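PDB 4CUA: beta-galactosidase from Streptococcus pneumoniae, which releases terminal beta-galactose from beta-galactosides as the full-length enzyme, this part being a carbohydrate-binding module that probably attaches it to glycans. Local coordinates for residues Q139-A142 with G143-N146. Sequence-based numbering, arbitrary orientation.
Sequences QLKA and GEMN
Asn146 and Lys141 meet across a turn that leads into strand 145-155 of this galactose-binding-like beta-sandwich module, a compact example of a buried side-chain amide bonding to the N-H and C=O of one residue, as a neighbouring strand's backbone would, and so tying the incoming loop to the strand's start. On this tight side OD1 accepts from Lys141 N at 2.9 Å through a nearly straight bond (N-H...O 166°) on an in-plane lone pair, while ND2 donates to Lys141 O at 2.7 Å, with that oxygen close to the amide plane. With CG beside its backbone N (chi1 -74°), Asn146 reaches over the turn, the paired bonds fixing the amide's flip. ND2 also makes weak hydrogen bonds to Glu144 O and Val81 O, the latter on strand 70-83. The Leu140 side chain crosses that of Asn146 at about a right angle, with CB and CD2 3.9 Å from OD1, and packs on Pro92 and Phe83. Towards solvent the contact thins out: Glu144 OE1 merely brushes Lys141 CB, and Lys141 NZ remains 6.1 Å from that oxygen. Gly143 sits at the bend with phi +93°, where a CB would be jammed against Ala142 O. Across it, one water donates to Ala142 O and to Glu144 OE1, each at 2.7 Å.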
ATOM      1  N   GLN A 139     -17.205   2.819   6.882  1.00 21.50           N
ATOM      2  CA  GLN A 139     -17.048   1.544   6.192  1.00 21.74           C
ATOM      3  C   GLN A 139     -16.286   1.748   4.910  1.00 18.21           C
ATOM      4  O   GLN A 139     -16.545   2.676   4.151  1.00 18.73           O
ATOM      5  CB  GLN A 139     -18.368   0.900   5.881  1.00 25.83           C
ATOM      6  CG  GLN A 139     -19.365   1.767   5.211  1.00 34.65           C
ATOM      7  CD  GLN A 139     -20.780   1.466   5.682  1.00 43.98           C
ATOM      8  OE1 GLN A 139     -21.098   0.358   6.155  1.00 45.97           O
ATOM      9  NE2 GLN A 139     -21.646   2.467   5.549  1.00 50.42           N
ATOM     10  N   LEU A 140     -15.356   0.849   4.646  1.00 15.58           N
ATOM     11  CA  LEU A 140     -14.629   0.894   3.383  1.00 15.07           C
ATOM     12  C   LEU A 140     -15.569   0.580   2.255  1.00 16.61           C
ATOM     13  O   LEU A 140     -16.468  -0.285   2.375  1.00 18.47           O
ATOM     14  CB  LEU A 140     -13.496  -0.134   3.434  1.00 13.34           C
ATOM     15  CG  LEU A 140     -12.502  -0.004   4.574  1.00 14.30           C
ATOM     16  CD1 LEU A 140     -11.409  -1.065   4.419  1.00 13.62           C
ATOM     17  CD2 LEU A 140     -11.915   1.386   4.660  1.00 14.61           C
ATOM     18  N   LYS A 141     -15.344   1.238   1.111  1.00 16.27           N
ATOM     19  CA  LYS A 141     -16.153   1.045  -0.053  1.00 18.06           C
ATOM     20  C   LYS A 141     -15.279   0.800  -1.286  1.00 15.13           C
ATOM     21  O   LYS A 141     -14.321   1.525  -1.573  1.00 15.76           O
ATOM     22  CB  LYS A 141     -17.021   2.276  -0.329  1.00 21.43           C
ATOM     23  CG  LYS A 141     -18.103   2.517   0.719  1.00 28.15           C
ATOM     24  CD  LYS A 141     -19.322   1.631   0.457  1.00 34.67           C
ATOM     25  CE  LYS A 141     -20.319   1.598   1.623  1.00 38.54           C
ATOM     26  NZ  LYS A 141     -20.416   2.925   2.304  1.00 43.56           N
ATOM     27  N   ALA A 142     -15.593  -0.239  -2.026  1.00 13.32           N
ATOM     28  CA  ALA A 142     -15.001  -0.390  -3.307  1.00 13.12           C
ATOM     29  C   ALA A 142     -15.598   0.635  -4.227  1.00 12.67           C
ATOM     30  O   ALA A 142     -16.720   1.097  -4.039  1.00 13.04           O
ATOM     31  CB  ALA A 142     -15.239  -1.779  -3.864  1.00 13.59           C
ATOM     32  N   GLY A 143     -14.841   0.993  -5.258  1.00 11.48           N
ATOM     33  CA  GLY A 143     -15.334   1.869  -6.318  1.00 10.79           C
ATOM     34  C   GLY A 143     -15.063   3.355  -6.130  1.00 10.02           C
ATOM     35  O   GLY A 143     -15.592   4.162  -6.865  1.00 10.52           O
ATOM     36  N   GLU A 144     -14.228   3.705  -5.169  1.00 10.41           N
ATOM     37  CA  GLU A 144     -13.855   5.075  -4.936  1.00 10.59           C
ATOM     38  C   GLU A 144     -12.579   5.110  -4.145  1.00 10.81           C
ATOM     39  O   GLU A 144     -12.202   4.087  -3.537  1.00 10.52           O
ATOM     40  CB  GLU A 144     -14.969   5.847  -4.176  1.00 11.76           C
ATOM     41  CG  GLU A 144     -15.164   5.384  -2.759  1.00 14.50           C
ATOM     42  CD  GLU A 144     -16.408   5.963  -2.073  1.00 18.13           C
ATOM     43  OE1 GLU A 144     -17.492   5.540  -2.400  1.00 17.11           O
ATOM     44  OE2 GLU A 144     -16.227   6.764  -1.137  1.00 23.81           O
HETATM   45  N   MSE A 145     -11.929   6.276  -4.098  1.00  9.85           N
HETATM   46  CA  MSE A 145     -10.751   6.501  -3.246  1.00 10.51           C
HETATM   47  C   MSE A 145     -11.219   6.690  -1.839  1.00 11.69           C
HETATM   48  O   MSE A 145     -12.041   7.590  -1.549  1.00 12.18           O
HETATM   49  CB  MSE A 145     -10.018   7.723  -3.737  1.00 10.79           C
HETATM   50  CG  MSE A 145      -9.466   7.663  -5.156  1.00 11.29           C
HETATM   51 SE   MSE A 145      -8.272   6.142  -5.540  1.00 20.40          SE
HETATM   52  CE  MSE A 145      -6.758   6.689  -4.460  1.00 14.47           C
ATOM     53  N   ASN A 146     -10.770   5.828  -0.940  1.00 10.50           N
ATOM     54  CA  ASN A 146     -11.144   5.869   0.493  1.00 11.65           C
ATOM     55  C   ASN A 146     -10.055   6.635   1.199  1.00 11.07           C
ATOM     56  O   ASN A 146      -8.893   6.288   1.125  1.00 11.14           O
ATOM     57  CB  ASN A 146     -11.197   4.438   1.077  1.00 11.66           C
ATOM     58  CG  ASN A 146     -12.408   3.652   0.627  1.00 12.98           C
ATOM     59  OD1 ASN A 146     -13.197   3.213   1.454  1.00 15.45           O
ATOM     60  ND2 ASN A 146     -12.598   3.450  -0.695  1.00 13.29           N
TER
HETATM   61  O   HOH W   1     -18.070   3.424  -4.010  1.00 19.38           O